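Local coordinates for tryptophan synthase alpha chain (Campylobacter jejuni, PDB 3THA), which probably cleaves indoleglycerol phosphate to indole and glyceraldehyde 3-phosphate as the alpha subunit of tryptophan synthase, in the last step of tryptophan biosynthesis, at residues B[44-49]-B[90-95]; B[17-22]-B[229-234]; B[146-151]-B[159-164]. All blocks are in the same frame, centred on the assembly; numbering follows the deposited sequence.

Interaction 1 of 3, residues B[44-49]-B[90-95]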
ATOM      1  N   ILE B  44      -7.787  18.315 -10.650  1.00 55.59           N
ATOM      2  CA  ILE B  44      -6.532  18.059  -9.974  1.00 52.84           C
ATOM      3  C   ILE B  44      -6.162  16.619 -10.233  1.00 52.05           C
ATOM      4  O   ILE B  44      -6.941  15.739  -9.924  1.00 52.05           O
ATOM      5  CB  ILE B  44      -6.700  18.245  -8.460  1.00 52.50           C
ATOM      6  CG1 ILE B  44      -7.272  19.614  -8.200  1.00 53.82           C
ATOM      7  CG2 ILE B  44      -5.372  17.982  -7.684  1.00 47.83           C
ATOM      8  CD1 ILE B  44      -7.955  19.731  -6.904  1.00 56.61           C
ATOM      9  N   LEU B  45      -4.968  16.384 -10.768  1.00 51.25           N
ATOM     10  CA  LEU B  45      -4.497  15.036 -10.957  1.00 51.40           C
ATOM     11  C   LEU B  45      -3.452  14.634  -9.954  1.00 51.38           C
ATOM     12  O   LEU B  45      -2.458  15.386  -9.740  1.00 51.85           O
ATOM     13  CB  LEU B  45      -3.908  14.886 -12.348  1.00 50.94           C
ATOM     14  CG  LEU B  45      -3.531  13.466 -12.729  1.00 49.83           C
ATOM     15  CD1 LEU B  45      -4.807  12.639 -12.874  1.00 47.12           C
ATOM     16  CD2 LEU B  45      -2.690  13.469 -14.042  1.00 50.68           C
ATOM     17  N   GLU B  46      -3.624  13.446  -9.370  1.00 51.42           N
ATOM     18  CA  GLU B  46      -2.580  12.869  -8.526  1.00 50.90           C
ATOM     19  C   GLU B  46      -1.719  11.890  -9.323  1.00 51.38           C
ATOM     20  O   GLU B  46      -2.223  11.032 -10.027  1.00 51.14           O
ATOM     21  CB  GLU B  46      -3.183  12.170  -7.303  1.00 51.49           C
ATOM     22  CG  GLU B  46      -4.168  13.051  -6.503  1.00 54.21           C
ATOM     23  CD  GLU B  46      -4.888  12.295  -5.379  1.00 54.23           C
ATOM     24  OE1 GLU B  46      -4.848  11.058  -5.385  1.00 55.59           O
ATOM     25  OE2 GLU B  46      -5.527  12.941  -4.514  1.00 52.75           O
ATOM     26  N   LEU B  47      -0.413  12.014  -9.196  1.00 51.69           N
ATOM     27  CA  LEU B  47       0.472  11.267 -10.048  1.00 53.27           C
ATOM     28  C   LEU B  47       1.203  10.250  -9.183  1.00 54.34           C
ATOM     29  O   LEU B  47       2.121  10.617  -8.436  1.00 52.38           O
ATOM     30  CB  LEU B  47       1.483  12.203 -10.721  1.00 53.33           C
ATOM     31  CG  LEU B  47       1.043  13.427 -11.532  1.00 54.28           C
ATOM     32  CD1 LEU B  47       2.278  14.172 -12.033  1.00 52.24           C
ATOM     33  CD2 LEU B  47       0.224  12.979 -12.691  1.00 54.16           C
ATOM     34  N   GLY B  48       0.772   8.988  -9.268  1.00 55.78           N
ATOM     35  CA  GLY B  48       1.455   7.930  -8.582  1.00 58.48           C
ATOM     36  C   GLY B  48       2.719   7.598  -9.328  1.00 61.42           C
ATOM     37  O   GLY B  48       2.684   7.372 -10.551  1.00 62.58           O
ATOM     38  N   VAL B  49       3.858   7.570  -8.646  1.00 62.83           N
ATOM     39  CA  VAL B  49       4.998   6.990  -9.325  1.00 65.62           C
ATOM     40  C   VAL B  49       5.166   5.567  -8.806  1.00 68.68           C
ATOM     41  O   VAL B  49       4.291   5.072  -8.042  1.00 70.04           O
ATOM     42  CB  VAL B  49       6.263   7.834  -9.258  1.00 65.41           C
ATOM     43  CG1 VAL B  49       7.309   7.287 -10.232  1.00 65.41           C
ATOM     44  CG2 VAL B  49       5.954   9.309  -9.628  1.00 65.08           C
ATOM     45  N   ALA B  90      -3.991  21.211 -11.781  1.00 59.92           N
ATOM     46  CA  ALA B  90      -3.073  20.987 -10.668  1.00 58.27           C
ATOM     47  C   ALA B  90      -2.478  19.588 -10.707  1.00 56.89           C
ATOM     48  O   ALA B  90      -3.220  18.588 -10.818  1.00 57.25           O
ATOM     49  CB  ALA B  90      -3.765  21.232  -9.326  1.00 57.74           C
ATOM     50  N   LEU B  91      -1.152  19.531 -10.566  1.00 55.20           N
ATOM     51  CA  LEU B  91      -0.409  18.290 -10.479  1.00 53.92           C
ATOM     52  C   LEU B  91       0.095  18.026  -9.042  1.00 54.28           C
ATOM     53  O   LEU B  91       0.747  18.871  -8.424  1.00 54.46           O
ATOM     54  CB  LEU B  91       0.737  18.315 -11.483  1.00 53.34           C
ATOM     55  CG  LEU B  91       0.294  18.503 -12.946  1.00 53.10           C
ATOM     56  CD1 LEU B  91       1.483  18.591 -13.881  1.00 49.87           C
ATOM     57  CD2 LEU B  91      -0.689  17.373 -13.396  1.00 50.22           C
ATOM     58  N   VAL B  92      -0.249  16.853  -8.521  1.00 54.15           N
ATOM     59  CA  VAL B  92       0.063  16.463  -7.162  1.00 53.45           C
ATOM     60  C   VAL B  92       0.746  15.076  -7.177  1.00 52.61           C
ATOM     61  O   VAL B  92       0.192  14.112  -7.710  1.00 52.60           O
ATOM     62  CB  VAL B  92      -1.237  16.400  -6.299  1.00 53.92           C
ATOM     63  CG1 VAL B  92      -0.988  15.702  -4.963  1.00 52.10           C
ATOM     64  CG2 VAL B  92      -1.739  17.808  -6.028  1.00 54.27           C
ATOM     65  N   PHE B  93       1.955  14.985  -6.624  1.00 51.15           N
ATOM     66  CA  PHE B  93       2.572  13.692  -6.430  1.00 49.97           C
ATOM     67  C   PHE B  93       1.886  12.915  -5.333  1.00 50.01           C
ATOM     68  O   PHE B  93       1.522  13.454  -4.295  1.00 51.23           O
ATOM     69  CB  PHE B  93       4.041  13.819  -6.091  1.00 49.97           C
ATOM     70  CG  PHE B  93       4.925  13.907  -7.279  1.00 49.99           C
ATOM     71  CD1 PHE B  93       4.696  13.115  -8.399  1.00 50.12           C
ATOM     72  CD2 PHE B  93       6.002  14.767  -7.277  1.00 54.23           C
ATOM     73  CE1 PHE B  93       5.520  13.190  -9.511  1.00 49.96           C
ATOM     74  CE2 PHE B  93       6.838  14.873  -8.403  1.00 55.04           C
ATOM     75  CZ  PHE B  93       6.602  14.078  -9.503  1.00 54.57           C
HETATM   76  N   MSE B  94       1.701  11.633  -5.570  1.00 49.75           N
HETATM   77  CA  MSE B  94       1.399  10.709  -4.514  1.00 49.70           C
HETATM   78  C   MSE B  94       2.443   9.619  -4.689  1.00 49.35           C
HETATM   79  O   MSE B  94       2.395   8.875  -5.632  1.00 50.25           O
HETATM   80  CB  MSE B  94      -0.027  10.206  -4.642  1.00 50.34           C
HETATM   81  CG  MSE B  94      -0.413   9.090  -3.745  1.00 53.85           C
HETATM   82 SE   MSE B  94      -2.346   9.270  -3.533  0.65 66.17          SE
HETATM   83  CE  MSE B  94      -2.749   7.640  -2.673  1.00 54.18           C
ATOM     84  N   VAL B  95       3.425   9.594  -3.800  1.00 48.82           N
ATOM     85  CA  VAL B  95       4.496   8.613  -3.809  1.00 48.58           C
ATOM     86  C   VAL B  95       4.742   8.141  -2.382  1.00 48.13           C
ATOM     87  O   VAL B  95       4.438   8.832  -1.437  1.00 47.91           O
ATOM     88  CB  VAL B  95       5.847   9.249  -4.327  1.00 48.75           C
ATOM     89  CG1 VAL B  95       5.768   9.583  -5.797  1.00 48.92           C
ATOM     90  CG2 VAL B  95       6.201  10.482  -3.546  1.00 47.71           C
TER

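Interaction 2 of 3, residues B[17-22]-B[229-234]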
ATOM      1  N   VAL B  17     -11.041  14.979  -8.728  1.00 58.10           N
ATOM      2  CA  VAL B  17      -9.653  14.637  -8.450  1.00 56.04           C
ATOM      3  C   VAL B  17      -9.464  13.214  -8.890  1.00 55.67           C
ATOM      4  O   VAL B  17     -10.320  12.384  -8.654  1.00 57.12           O
ATOM      5  CB  VAL B  17      -9.304  14.725  -6.932  1.00 55.56           C
ATOM      6  CG1 VAL B  17      -7.800  14.465  -6.713  1.00 54.33           C
ATOM      7  CG2 VAL B  17      -9.693  16.081  -6.388  1.00 55.26           C
ATOM      8  N   ALA B  18      -8.343  12.926  -9.521  1.00 53.67           N
ATOM      9  CA  ALA B  18      -8.109  11.603  -9.990  1.00 52.90           C
ATOM     10  C   ALA B  18      -6.680  11.200  -9.754  1.00 51.01           C
ATOM     11  O   ALA B  18      -5.758  12.029  -9.699  1.00 50.00           O
ATOM     12  CB  ALA B  18      -8.459  11.500 -11.508  1.00 53.98           C
ATOM     13  N   TYR B  19      -6.487   9.906  -9.678  1.00 51.20           N
ATOM     14  CA  TYR B  19      -5.165   9.378  -9.528  1.00 52.28           C
ATOM     15  C   TYR B  19      -4.882   8.465 -10.713  1.00 53.20           C
ATOM     16  O   TYR B  19      -5.787   7.747 -11.185  1.00 53.76           O
ATOM     17  CB  TYR B  19      -5.118   8.637  -8.168  1.00 52.82           C
ATOM     18  CG  TYR B  19      -3.950   7.717  -7.967  1.00 54.55           C
ATOM     19  CD1 TYR B  19      -2.853   8.129  -7.234  1.00 55.53           C
ATOM     20  CD2 TYR B  19      -3.972   6.409  -8.454  1.00 55.98           C
ATOM     21  CE1 TYR B  19      -1.754   7.302  -7.048  1.00 56.31           C
ATOM     22  CE2 TYR B  19      -2.886   5.564  -8.258  1.00 58.20           C
ATOM     23  CZ  TYR B  19      -1.771   6.025  -7.558  1.00 58.42           C
ATOM     24  OH  TYR B  19      -0.672   5.211  -7.339  1.00 58.81           O
ATOM     25  N   THR B  20      -3.640   8.487 -11.194  1.00 53.20           N
ATOM     26  CA  THR B  20      -3.154   7.527 -12.190  1.00 55.83           C
ATOM     27  C   THR B  20      -1.726   7.135 -11.833  1.00 55.43           C
ATOM     28  O   THR B  20      -1.012   7.858 -11.122  1.00 54.34           O
ATOM     29  CB  THR B  20      -3.159   8.080 -13.687  1.00 57.34           C
ATOM     30  OG1 THR B  20      -2.862   7.023 -14.621  1.00 63.16           O
ATOM     31  CG2 THR B  20      -2.117   9.173 -13.901  1.00 57.42           C
ATOM     32  N   VAL B  21      -1.314   5.992 -12.354  1.00 56.59           N
ATOM     33  CA  VAL B  21       0.050   5.538 -12.217  1.00 56.60           C
ATOM     34  C   VAL B  21       0.800   5.903 -13.509  1.00 56.46           C
ATOM     35  O   VAL B  21       0.476   5.419 -14.582  1.00 58.40           O
ATOM     36  CB  VAL B  21       0.110   4.001 -11.998  1.00 57.17           C
ATOM     37  CG1 VAL B  21       1.515   3.593 -11.512  1.00 56.86           C
ATOM     38  CG2 VAL B  21      -0.924   3.562 -10.983  1.00 57.48           C
ATOM     39  N   LEU B  22       1.801   6.753 -13.388  1.00 55.83           N
ATOM     40  CA  LEU B  22       2.621   7.147 -14.508  1.00 55.47           C
ATOM     41  C   LEU B  22       3.351   5.935 -15.027  1.00 56.33           C
ATOM     42  O   LEU B  22       3.882   5.160 -14.251  1.00 57.48           O
ATOM     43  CB  LEU B  22       3.593   8.210 -14.046  1.00 53.95           C
ATOM     44  CG  LEU B  22       2.864   9.548 -13.863  1.00 52.52           C
ATOM     45  CD1 LEU B  22       3.849  10.620 -13.516  1.00 49.17           C
ATOM     46  CD2 LEU B  22       2.130   9.962 -15.154  1.00 51.21           C
ATOM     47  N   SER B 229     -10.407   2.898  -9.728  1.00 66.47           N
ATOM     48  CA  SER B 229     -11.227   2.945 -10.926  1.00 66.83           C
ATOM     49  C   SER B 229     -10.645   3.653 -12.133  1.00 65.58           C
ATOM     50  O   SER B 229     -10.776   3.143 -13.240  1.00 67.27           O
ATOM     51  CB  SER B 229     -12.562   3.567 -10.609  1.00 67.52           C
ATOM     52  OG  SER B 229     -13.303   2.628  -9.908  1.00 71.63           O
ATOM     53  N   ILE B 230     -10.039   4.827 -11.937  1.00 63.30           N
ATOM     54  CA  ILE B 230      -9.427   5.558 -13.038  1.00 62.46           C
ATOM     55  C   ILE B 230      -8.318   4.691 -13.600  1.00 61.91           C
ATOM     56  O   ILE B 230      -8.288   4.424 -14.793  1.00 62.79           O
ATOM     57  CB  ILE B 230      -8.901   6.974 -12.629  1.00 61.14           C
ATOM     58  CG1 ILE B 230      -9.918   8.070 -12.991  1.00 62.61           C
ATOM     59  CG2 ILE B 230      -7.655   7.363 -13.447  1.00 59.43           C
ATOM     60  CD1 ILE B 230     -11.209   8.014 -12.268  1.00 62.59           C
ATOM     61  N   VAL B 231      -7.436   4.208 -12.732  1.00 61.03           N
ATOM     62  CA  VAL B 231      -6.394   3.292 -13.170  1.00 61.87           C
ATOM     63  C   VAL B 231      -6.982   2.142 -14.034  1.00 65.09           C
ATOM     64  O   VAL B 231      -6.355   1.715 -15.016  1.00 65.96           O
ATOM     65  CB  VAL B 231      -5.531   2.762 -11.979  1.00 60.58           C
ATOM     66  CG1 VAL B 231      -4.499   1.723 -12.460  1.00 61.37           C
ATOM     67  CG2 VAL B 231      -4.804   3.919 -11.288  1.00 56.87           C
ATOM     68  N   LYS B 232      -8.198   1.688 -13.708  1.00 67.18           N
ATOM     69  CA  LYS B 232      -8.796   0.564 -14.425  1.00 71.04           C
ATOM     70  C   LYS B 232      -9.119   0.994 -15.858  1.00 71.30           C
ATOM     71  O   LYS B 232      -9.096   0.176 -16.766  1.00 73.22           O
ATOM     72  CB  LYS B 232     -10.003  -0.076 -13.674  1.00 73.05           C
ATOM     73  CG  LYS B 232     -11.429   0.413 -14.052  1.00 77.23           C
ATOM     74  CD  LYS B 232     -12.554  -0.444 -13.391  1.00 85.69           C
ATOM     75  CE  LYS B 232     -12.746  -0.114 -11.874  1.00 87.05           C
ATOM     76  NZ  LYS B 232     -14.008  -0.656 -11.246  1.00 90.99           N
ATOM     77  N   CYS B 233      -9.381   2.283 -16.047  1.00 70.31           N
ATOM     78  CA  CYS B 233      -9.592   2.845 -17.401  1.00 70.81           C
ATOM     79  C   CYS B 233      -8.344   2.690 -18.244  1.00 68.96           C
ATOM     80  O   CYS B 233      -8.415   2.369 -19.387  1.00 69.45           O
ATOM     81  CB  CYS B 233      -9.989   4.329 -17.335  1.00 70.00           C
ATOM     82  SG  CYS B 233     -11.516   4.567 -16.388  1.00 71.45           S
ATOM     83  N   PHE B 234      -7.190   2.870 -17.644  1.00 66.79           N
ATOM     84  CA  PHE B 234      -5.969   2.806 -18.404  1.00 65.92           C
ATOM     85  C   PHE B 234      -5.589   1.424 -18.926  1.00 67.40           C
ATOM     86  O   PHE B 234      -4.554   1.272 -19.583  1.00 66.99           O
ATOM     87  CB  PHE B 234      -4.826   3.399 -17.590  1.00 63.05           C
ATOM     88  CG  PHE B 234      -4.837   4.893 -17.538  1.00 62.18           C
ATOM     89  CD1 PHE B 234      -3.793   5.635 -18.104  1.00 61.80           C
ATOM     90  CD2 PHE B 234      -5.877   5.574 -16.927  1.00 60.50           C
ATOM     91  CE1 PHE B 234      -3.787   7.035 -18.025  1.00 59.92           C
ATOM     92  CE2 PHE B 234      -5.877   6.970 -16.860  1.00 60.50           C
ATOM     93  CZ  PHE B 234      -4.822   7.698 -17.411  1.00 58.78           C
TER

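Interaction 3 of 3, residues B[146-151]-B[159-164]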
ATOM      1  N   THR B 146      -2.471  16.560   4.292  1.00 52.12           N
ATOM      2  CA  THR B 146      -2.839  15.992   5.567  1.00 52.88           C
ATOM      3  C   THR B 146      -4.033  15.062   5.404  1.00 54.37           C
ATOM      4  O   THR B 146      -5.066  15.460   4.828  1.00 55.18           O
ATOM      5  CB  THR B 146      -3.315  17.116   6.552  1.00 53.53           C
ATOM      6  OG1 THR B 146      -2.326  18.139   6.670  1.00 54.55           O
ATOM      7  CG2 THR B 146      -3.581  16.567   7.927  1.00 52.76           C
ATOM      8  N   LEU B 147      -3.923  13.873   5.999  1.00 54.53           N
ATOM      9  CA  LEU B 147      -4.932  12.857   5.897  1.00 56.62           C
ATOM     10  C   LEU B 147      -5.689  12.740   7.163  1.00 57.62           C
ATOM     11  O   LEU B 147      -5.085  12.741   8.219  1.00 59.81           O
ATOM     12  CB  LEU B 147      -4.278  11.504   5.634  1.00 56.94           C
ATOM     13  CG  LEU B 147      -4.064  11.164   4.174  1.00 59.05           C
ATOM     14  CD1 LEU B 147      -3.316  12.291   3.398  1.00 58.79           C
ATOM     15  CD2 LEU B 147      -3.309   9.874   4.124  1.00 61.64           C
ATOM     16  N   VAL B 148      -7.006  12.620   7.089  1.00 57.78           N
ATOM     17  CA  VAL B 148      -7.792  12.318   8.276  1.00 57.73           C
ATOM     18  C   VAL B 148      -8.850  11.280   7.924  1.00 58.92           C
ATOM     19  O   VAL B 148      -9.203  11.170   6.756  1.00 59.12           O
ATOM     20  CB  VAL B 148      -8.414  13.588   8.944  1.00 58.25           C
ATOM     21  CG1 VAL B 148      -7.507  14.794   8.780  1.00 56.75           C
ATOM     22  CG2 VAL B 148      -9.793  13.895   8.415  1.00 58.49           C
ATOM     23  N   SER B 149      -9.327  10.518   8.916  1.00 59.58           N
ATOM     24  CA  SER B 149     -10.422   9.576   8.739  1.00 60.63           C
ATOM     25  C   SER B 149     -11.615  10.007   9.516  1.00 62.67           C
ATOM     26  O   SER B 149     -11.571  10.954  10.323  1.00 63.49           O
ATOM     27  CB  SER B 149     -10.037   8.235   9.308  1.00 61.15           C
ATOM     28  OG  SER B 149      -8.736   7.904   8.877  1.00 63.14           O
ATOM     29  N   VAL B 150     -12.688   9.268   9.318  1.00 64.07           N
ATOM     30  CA  VAL B 150     -13.913   9.487  10.039  1.00 65.50           C
ATOM     31  C   VAL B 150     -13.693   9.203  11.534  1.00 66.33           C
ATOM     32  O   VAL B 150     -14.405   9.734  12.394  1.00 67.49           O
ATOM     33  CB  VAL B 150     -15.064   8.641   9.399  1.00 67.28           C
ATOM     34  CG1 VAL B 150     -16.217   8.415  10.360  1.00 69.25           C
ATOM     35  CG2 VAL B 150     -15.576   9.312   8.143  1.00 66.28           C
ATOM     36  N   THR B 151     -12.677   8.401  11.840  1.00 65.42           N
ATOM     37  CA  THR B 151     -12.449   7.938  13.215  1.00 65.63           C
ATOM     38  C   THR B 151     -11.338   8.677  13.943  1.00 63.31           C
ATOM     39  O   THR B 151     -11.141   8.445  15.126  1.00 64.26           O
ATOM     40  CB  THR B 151     -11.974   6.478  13.212  1.00 66.32           C
ATOM     41  OG1 THR B 151     -10.871   6.379  12.310  1.00 66.11           O
ATOM     42  CG2 THR B 151     -13.081   5.522  12.785  1.00 68.45           C
ATOM     43  N   LYS B 159      -5.463  19.372  15.846  1.00 62.75           N
ATOM     44  CA  LYS B 159      -4.022  19.434  15.735  1.00 62.18           C
ATOM     45  C   LYS B 159      -3.451  19.186  14.304  1.00 60.48           C
ATOM     46  O   LYS B 159      -2.502  19.862  13.886  1.00 60.57           O
ATOM     47  CB  LYS B 159      -3.406  18.499  16.775  1.00 62.37           C
ATOM     48  CG  LYS B 159      -1.971  18.179  16.551  1.00 63.55           C
ATOM     49  CD  LYS B 159      -1.484  17.036  17.456  1.00 67.49           C
ATOM     50  CE  LYS B 159      -0.153  16.452  16.916  1.00 66.98           C
ATOM     51  NZ  LYS B 159       0.944  17.491  16.862  1.00 68.57           N
ATOM     52  N   LEU B 160      -4.018  18.255  13.538  1.00 59.06           N
ATOM     53  CA  LEU B 160      -3.492  18.008  12.187  1.00 57.20           C
ATOM     54  C   LEU B 160      -3.842  19.122  11.207  1.00 56.72           C
ATOM     55  O   LEU B 160      -3.044  19.435  10.303  1.00 55.12           O
ATOM     56  CB  LEU B 160      -3.963  16.663  11.655  1.00 56.84           C
ATOM     57  CG  LEU B 160      -3.243  15.462  12.280  1.00 59.17           C
ATOM     58  CD1 LEU B 160      -4.123  14.213  12.188  1.00 61.16           C
ATOM     59  CD2 LEU B 160      -1.879  15.198  11.622  1.00 59.46           C
ATOM     60  N   VAL B 161      -5.013  19.734  11.374  1.00 56.46           N
ATOM     61  CA  VAL B 161      -5.486  20.639  10.333  1.00 57.52           C
ATOM     62  C   VAL B 161      -5.294  22.117  10.612  1.00 59.76           C
ATOM     63  O   VAL B 161      -5.204  22.911   9.694  1.00 60.30           O
ATOM     64  CB  VAL B 161      -6.945  20.364   9.896  1.00 57.46           C
ATOM     65  CG1 VAL B 161      -7.101  18.910   9.497  1.00 55.58           C
ATOM     66  CG2 VAL B 161      -7.926  20.739  10.976  1.00 58.41           C
ATOM     67  N   LYS B 162      -5.211  22.499  11.873  1.00 62.12           N
ATOM     68  CA  LYS B 162      -5.153  23.927  12.208  1.00 64.40           C
ATOM     69  C   LYS B 162      -4.073  24.639  11.395  1.00 64.52           C
ATOM     70  O   LYS B 162      -4.263  25.788  10.987  1.00 65.78           O
ATOM     71  CB  LYS B 162      -4.914  24.123  13.706  1.00 64.66           C
ATOM     72  CG  LYS B 162      -5.108  25.530  14.212  1.00 66.33           C
ATOM     73  CD  LYS B 162      -4.493  25.710  15.616  1.00 65.13           C
ATOM     74  CE  LYS B 162      -4.483  27.188  16.041  1.00 64.42           C
ATOM     75  NZ  LYS B 162      -5.595  27.466  16.969  1.00 65.53           N
ATOM     76  N   HIS B 163      -2.968  23.934  11.148  1.00 64.17           N
ATOM     77  CA  HIS B 163      -1.796  24.499  10.473  1.00 65.29           C
ATOM     78  C   HIS B 163      -1.458  23.844   9.131  1.00 64.07           C
ATOM     79  O   HIS B 163      -0.319  23.965   8.670  1.00 64.51           O
ATOM     80  CB  HIS B 163      -0.570  24.409  11.392  1.00 65.99           C
ATOM     81  CG  HIS B 163      -0.673  25.261  12.627  1.00 70.11           C
ATOM     82  ND1 HIS B 163      -1.151  26.559  12.606  1.00 74.58           N
ATOM     83  CD2 HIS B 163      -0.342  25.007  13.917  1.00 73.00           C
ATOM     84  CE1 HIS B 163      -1.128  27.058  13.832  1.00 76.25           C
ATOM     85  NE2 HIS B 163      -0.637  26.138  14.648  1.00 76.04           N
ATOM     86  N   ALA B 164      -2.425  23.152   8.516  1.00 62.71           N
ATOM     87  CA  ALA B 164      -2.191  22.400   7.272  1.00 60.36           C
ATOM     88  C   ALA B 164      -2.222  23.308   6.048  1.00 60.50           C
ATOM     89  O   ALA B 164      -2.587  24.458   6.152  1.00 61.14           O
ATOM     90  CB  ALA B 164      -3.217  21.304   7.114  1.00 59.81           C
TER

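Interaction 1 of 3, residues B[44-49]-B[90-95]
Strands 44-48 and 90-94 are neighbouring parallel staves of the TIM barrel, with L45 and L47 alternating against A90, V92 and M94 in a regular ladder. L45 N donates to A90 O (2.8 Å) and V92 N to L45 O (2.9 Å); the next rung runs from L47 N to V92 O (2.6 Å). In these three the donor lies almost in line with the accepting carbonyl. The last, from M94 N to L47 O (3.1 Å), has a straight N-H...O angle of 174°, yet its donor stands above the carbonyl plane.

Side chains alternate between two faces. I44, E46, A90, V92 and M94 share the inner one. CG2 of I44 lies 4.0 Å from CG2 of V92, while CB of A90 lies against both CG1 and CG2 of I44. E46, a predicted proton acceptor, has CG anti to its carbonyl carbon (chi1 -52°), and the extended chain beyond carries the carboxylate out on the face shared with M94, where OE1 comes within 3.6 Å of SE of that selenomethionine as the two chains cross. Y19 also touches both of these residues.

The other face is purely hydrophobic, as suits strands covered by helices. F93 presents its ring edge to L47, with CD1 3.6 Å from L47 O in the plane of the ring, and V49 CG2 reaches CE1 obliquely. L82 of helix 75-83 packs on both L47 and F93. An inward carboxylate on strand two, with leucine and phenylalanine turned out to the helices, belongs to the (beta/alpha)8 barrel of the TrpA family.

Interaction 2 of 3, residues B[17-22]-B[229-234]
V231 holds CG1 anti to its backbone N (chi1 176°), which turns CG2 anti to the carbonyl carbon and in among the side chains of Y19 and V21; in T20 it is OG1 that stands anti to the backbone N (chi1 -171°), and it meets the ring of F234. The V231 methyl comes to the edge of the tyrosine ring, CG2 lying 3.9 Å from Y19 CD2 and in the neighbourhood of the ring plane. The same CG2 is 3.9 Å from V21 CG2, the two valines crossing obliquely. A compact beta-branched residue serves well here, since one methyl can meet two neighbours on the strand.

T20 and F234 approach at about a right angle. The hydroxyl oxygen sits 3.4 Å above one face of the ring, displaced toward the rim, with OG1 3.5 Å from F234 CZ. The phenyl ring also makes an edge-to-face pair with F33 and touches I242 and I246 of helix 239-248, so its wide surface fills a junction of several elements. Earlier on the strand, the small A18 lets I230 draw close, CB to CG1 being 4.0 Å.

The segment axes pass 7.2 Å apart at 52°. Y19 lies beside E46, a predicted active-site residue. Backbone pairing of V17 and Y19 with strand 223-226 closes the barrel; the short helix after the eighth strand covers the first beside that seam, as in (beta/alpha)8 barrels.

Interaction 3 of 3, residues B[146-151]-B[159-164]
L160 opens the contact by bringing its CB to T146, whose CG2 lies 3.7 Å away, the two side chains crossing obliquely. In T146 a chi1 of -54° sets OG1 beside the backbone N and leaves CG2 anti to it, facing L160. Further out, CD1 of L160 comes to 4.3 Å from L147 O, brushing the strand backbone; a long branched residue can cover two positions of the strand in this way. L147 itself points away from the helix and packs on I55 of the second subunit.

V161 follows, and its CG1 meets CG1 of V148 at 4.2 Å, the two valines crossing at about a right angle. Both also rest on I168, so branched aliphatic groups meet between the strand and the helix. This is the inner face of a beta-alpha-beta crossover, in which helix 154-161 carries the chain from strand 143-148 to its parallel neighbour 168-171, one of the repeated steps of the TIM barrel. I194 of helix 180-195 reaches V148 as well.

From V161 to A164 the chain makes a type I turn, held by a bond of 3.0 Å from A164 N to V161 O. The turn brings A164 back to the strand, with its CB pointing toward T146 and 3.3 Å from OG1. Alanine suits the spot by its size, being small where the turn comes so near the strand.

Overall arrangement
From the N terminus, strand 15-21 enters first and opens the longest loop, which interaction 2 closes more than 200 residues later at helix 228-233. Inside that loop lies interaction 1, which closes the shorter excursion from strand 44-48 to strand 90-94, a stretch with helices but no further strand. Interaction 3 comes after it, also nested within interaction 2, and spans only half a beta-alpha-beta unit, strand 143-148 and the end of helix 154-161. Nothing crosses: interactions 1 and 3 stand in series. Interactions 1 and 2 touch, because strands 15-21 and 44-48 are neighbours; interaction 3 is on the opposite side of the chain's centre from interaction 2, its centre about 25 Å from that contact's centre.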